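Local coordinates for protein Tox3 (Phaeosphaeria nodorum, PDB 6WES) that acts as a necrotrophic effector (toxin) of a fungal wheat pathogen and is probably recognised through the host sensitivity gene Snn3, at residues Ile2-Asp6 against His112-Tyr116; Arg30-Pro34 against Leu45-Trp49. All blocks are in the same frame, centred on the assembly; numbering follows the deposited sequence.

Contact 1 of 2, residues Ile2-Asp6 against His112-Tyr116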
# COMPACT_ATOMS: atom_id res chain seq x y z
N ILE A 2 18.63 2.92 20.78
CA ILE A 2 17.57 2.79 19.77
C ILE A 2 17.32 1.32 19.47
O ILE A 2 18.16 0.63 18.89
CB ILE A 2 17.94 3.55 18.49
CG1 ILE A 2 18.31 5.00 18.81
CG2 ILE A 2 16.80 3.46 17.48
CD1 ILE A 2 17.17 5.85 19.25
N LYS A 3 16.14 0.84 19.83
CA LYS A 3 15.70 -0.49 19.40
C LYS A 3 15.26 -0.43 17.95
O LYS A 3 14.65 0.55 17.51
CB LYS A 3 14.50 -0.94 20.24
CG LYS A 3 14.79 -1.28 21.68
CD LYS A 3 15.10 -2.72 21.82
CE LYS A 3 14.85 -3.18 23.24
NZ LYS A 3 15.69 -4.38 23.44
N ALA A 4 15.54 -1.49 17.21
CA ALA A 4 15.07 -1.67 15.84
C ALA A 4 13.82 -2.53 15.83
O ALA A 4 13.75 -3.55 16.52
CB ALA A 4 16.15 -2.36 15.00
N ASN A 5 12.85 -2.15 15.01
CA ASN A 5 11.65 -2.97 14.86
C ASN A 5 11.20 -2.94 13.41
O ASN A 5 11.30 -1.91 12.74
CB ASN A 5 10.48 -2.43 15.69
CG ASN A 5 10.75 -2.43 17.16
OD1 ASN A 5 10.64 -3.48 17.84
ND2 ASN A 5 11.10 -1.27 17.69
N ASP A 6 10.67 -4.05 12.93
CA ASP A 6 10.08 -4.07 11.60
C ASP A 6 8.84 -4.95 11.61
O ASP A 6 8.69 -5.86 12.45
CB ASP A 6 11.07 -4.55 10.54
CG ASP A 6 11.53 -5.98 10.77
OD1 ASP A 6 10.91 -6.89 10.19
OD2 ASP A 6 12.49 -6.19 11.56
N HIS A 112 6.27 1.04 27.33
CA HIS A 112 7.30 1.55 28.22
C HIS A 112 8.69 1.07 27.82
O HIS A 112 9.68 1.78 28.07
CB HIS A 112 6.96 1.20 29.67
CG HIS A 112 5.75 1.95 30.17
ND1 HIS A 112 4.47 1.48 30.01
CD2 HIS A 112 5.64 3.16 30.77
CE1 HIS A 112 3.61 2.35 30.52
NE2 HIS A 112 4.30 3.38 30.98
N ASN A 113 8.80 -0.09 27.16
CA ASN A 113 10.08 -0.71 26.85
C ASN A 113 10.39 -0.76 25.37
O ASN A 113 11.56 -0.87 25.00
CB ASN A 113 10.12 -2.15 27.37
CG ASN A 113 9.86 -2.25 28.85
OD1 ASN A 113 10.42 -1.49 29.63
ND2 ASN A 113 8.98 -3.17 29.25
N ASN A 114 9.37 -0.73 24.52
CA ASN A 114 9.53 -0.85 23.07
C ASN A 114 8.16 -0.54 22.47
O ASN A 114 7.20 -0.25 23.20
CB ASN A 114 10.00 -2.27 22.70
CG ASN A 114 10.67 -2.34 21.34
OD1 ASN A 114 10.69 -1.39 20.59
ND2 ASN A 114 11.25 -3.49 21.05
N ILE A 115 8.08 -0.59 21.15
CA ILE A 115 6.78 -0.43 20.47
C ILE A 115 5.83 -1.55 20.90
O ILE A 115 6.24 -2.60 21.41
CB ILE A 115 6.93 -0.42 18.95
CG1 ILE A 115 7.40 -1.78 18.43
CG2 ILE A 115 7.84 0.75 18.51
CD1 ILE A 115 7.20 -1.91 16.91
N TYR A 116 4.55 -1.33 20.64
CA TYR A 116 3.55 -2.37 20.85
C TYR A 116 2.46 -2.07 19.83
O TYR A 116 1.95 -0.95 19.81
CB TYR A 116 2.96 -2.31 22.26
CG TYR A 116 2.25 -3.56 22.71
CD1 TYR A 116 2.85 -4.42 23.62
CD2 TYR A 116 1.00 -3.88 22.21
CE1 TYR A 116 2.21 -5.57 24.07
CE2 TYR A 116 0.34 -5.05 22.65
CZ TYR A 116 0.97 -5.87 23.55
OH TYR A 116 0.34 -7.01 24.01
O HOH W 1 13.13 -4.60 19.01

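Contact 2 of 2, residues Arg30-Pro34 against Leu45-Trp49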
# COMPACT_ATOMS: atom_id res chain seq x y z
N ARG A 30 6.73 -3.01 4.15
CA ARG A 30 7.42 -3.17 5.42
C ARG A 30 7.41 -1.81 6.10
O ARG A 30 7.52 -0.78 5.43
CB ARG A 30 8.87 -3.61 5.16
CG ARG A 30 9.76 -3.65 6.40
CD ARG A 30 11.06 -4.31 6.07
NE ARG A 30 12.03 -4.04 7.12
CZ ARG A 30 13.00 -4.86 7.49
NH1 ARG A 30 13.14 -6.05 6.90
NH2 ARG A 30 13.82 -4.50 8.46
N ALA A 31 7.26 -1.80 7.42
CA ALA A 31 7.42 -0.59 8.22
C ALA A 31 8.56 -0.82 9.19
O ALA A 31 8.61 -1.86 9.87
CB ALA A 31 6.16 -0.21 8.99
N ASP A 32 9.48 0.14 9.27
CA ASP A 32 10.55 0.09 10.25
C ASP A 32 10.29 1.19 11.26
O ASP A 32 9.97 2.33 10.88
CB ASP A 32 11.93 0.23 9.58
CG ASP A 32 12.38 -1.07 8.88
OD1 ASP A 32 13.12 -1.88 9.48
OD2 ASP A 32 11.99 -1.29 7.72
N ILE A 33 10.37 0.85 12.55
CA ILE A 33 9.98 1.77 13.62
C ILE A 33 11.02 1.74 14.73
O ILE A 33 10.95 0.87 15.61
CB ILE A 33 8.60 1.41 14.21
CG1 ILE A 33 7.57 1.13 13.11
CG2 ILE A 33 8.16 2.56 15.12
CD1 ILE A 33 7.28 -0.31 12.97
N PRO A 34 11.98 2.65 14.74
CA PRO A 34 12.94 2.72 15.85
C PRO A 34 12.25 3.18 17.12
O PRO A 34 11.24 3.89 17.09
CB PRO A 34 13.94 3.79 15.39
CG PRO A 34 13.63 4.08 13.93
CD PRO A 34 12.24 3.65 13.70
N LEU A 45 7.54 8.96 17.09
CA LEU A 45 8.12 7.82 16.39
C LEU A 45 8.37 8.20 14.95
O LEU A 45 7.58 8.93 14.35
CB LEU A 45 7.19 6.60 16.42
CG LEU A 45 6.89 6.07 17.82
CD1 LEU A 45 5.79 5.01 17.71
CD2 LEU A 45 8.15 5.46 18.41
N ARG A 46 9.46 7.72 14.39
CA ARG A 46 9.81 7.98 12.99
C ARG A 46 9.66 6.66 12.24
O ARG A 46 10.54 5.79 12.32
CB ARG A 46 11.23 8.53 12.91
CG ARG A 46 11.32 9.93 13.47
CD ARG A 46 12.75 10.45 13.47
NE ARG A 46 12.85 11.71 14.20
CZ ARG A 46 13.01 11.80 15.52
NH1 ARG A 46 13.10 10.70 16.26
NH2 ARG A 46 13.09 12.99 16.10
N VAL A 47 8.57 6.53 11.49
CA VAL A 47 8.24 5.32 10.74
C VAL A 47 8.77 5.46 9.32
O VAL A 47 8.57 6.51 8.67
CB VAL A 47 6.72 5.09 10.74
CG1 VAL A 47 6.33 3.94 9.85
CG2 VAL A 47 6.21 4.86 12.17
N THR A 48 9.42 4.42 8.82
CA THR A 48 9.80 4.35 7.41
C THR A 48 9.03 3.21 6.76
O THR A 48 9.25 2.04 7.11
CB THR A 48 11.31 4.12 7.27
OG1 THR A 48 12.01 5.25 7.80
CG2 THR A 48 11.74 3.91 5.80
N TRP A 49 8.16 3.53 5.81
CA TRP A 49 7.50 2.50 5.00
C TRP A 49 8.38 2.19 3.80
O TRP A 49 8.99 3.11 3.21
CB TRP A 49 6.16 3.02 4.47
CG TRP A 49 5.11 3.34 5.51
CD1 TRP A 49 4.85 4.56 6.05
CD2 TRP A 49 4.16 2.44 6.07
NE1 TRP A 49 3.78 4.48 6.91
CE2 TRP A 49 3.34 3.18 6.94
CE3 TRP A 49 3.91 1.07 5.90
CZ2 TRP A 49 2.28 2.61 7.64
CZ3 TRP A 49 2.84 0.50 6.59
CH2 TRP A 49 2.05 1.28 7.45
O HOH W 2 10.83 0.12 5.89
O HOH W 3 11.28 6.44 16.27

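Contact 1 of 2, residues Ile2-Asp6 against His112-Tyr116
Asn5 and Asn114 have the most surface covered in this contact, and their carboxamides meet end to end. Asn5 ND2 donates to Asn114 OD1 at 2.9 Å. The return bond, from Asn114 ND2 to Asn5 OD1, is weak: 3.3 Å with an N-H...O angle of 126°. The two amides are thus paired by one good and one weak hydrogen bond. Asn114 OD1 has a second donor, since Ile115 N lies 2.8 Å from Asn114 OD1 and bonds to it. Asn5 ND2 also bonds to the carbonyl of Ile33, so Asn5 connects the loop with strand 23-36.

A water adds a third link. It donates to Ala4 O at 2.8 Å and accepts from Asn114 ND2 at 3.0 Å. Lys3 packs alongside with its aliphatic part, Lys3 CB lying 3.9 Å from Asn114 OD1, while its amine bonds to the hydroxyl of Tyr1. On the other flank, Ile115 CD1 touches Asn5 CB at 3.5 Å, and Ile115 also packs on Ile33.

Segment 112-116 lies in the long loop between strands 92-105 and 126-133. The facing CA atoms are far apart, 7.2 Å for Lys3 and Asn114, so this is not strand pairing. The contact joins that loop to the start of strand 2-16 at the surface of the beta-barrel effector fold. With only 212 Å² buried and no charged pair across it, the join depends mainly on directional amide and water bonds, helped by a small apolar touch.

Contact 2 of 2, residues Arg30-Pro34 against Leu45-Trp49
This is antiparallel strand pairing within the beta hairpin of strands 23-36 and 45-53, part of the sheet of the beta-barrel effector fold. The local strand axes come within 4.6 Å and run at 154°. Asp32 and Thr48 form the hydrogen-bonded pair. Asp32 N donates to Thr48 O at 2.9 Å, and Thr48 N donates to Asp32 O at 3.0 Å. Ala31 and Trp49 form the neighbouring non-hydrogen-bonded pair. Their CA atoms are 4.5 Å apart, and Trp49 CA makes a CA-H...O contact with Arg30 O at 3.3 Å.

Ala31 CB sits over one face of the Trp49 indole, 4.0 Å from Trp49 CE3. Ile33 CG1 meets Val47 CG2 at 4.1 Å. Leu104, on strand 92-105, covers Ile33, Val47 and Trp49. The sheet face with Asp32 and Thr48 is polar. There, Arg30 NE and Asp32 OD2 form a salt bridge at 2.8 Å, and Arg30 NH2 bonds to Asp32 OD1 at 2.9 Å.

Beyond Ile33 the strands separate. A water fills the gap, 2.7 Å from Pro34 O and 2.9 Å from Arg46 N. Pro34 has no amide hydrogen to give to Arg46 O; its CD lies 3.1 Å from that oxygen. The chemistry is thus two-sided: buried apolar packing on one face, charge on the other, with direct backbone bonds giving way to water at Pro34.

How the contacts relate
Both contacts reach the same sheet, in which strands 2-16 and 23-36 are neighbours. Their centres lie about 10 Å apart, on the same side of the chain's centre. One direct link is backbone to backbone: Asn5 O and Ile33 N are 2.9 Å apart, a probable hydrogen bond. Ile2 CG2 also packs on Pro34 CB at 3.6 Å, and Asp6 CB lies 3.5 Å from Asp32 OD1. Contact 2 is a local hairpin pairing, 11 residues apart at its closest ends. In contact 1 the closest ends are 106 residues apart. Together they tie segment 112-116 to strand 2-16 and, through Ile115 on Ile33, directly to the hairpin.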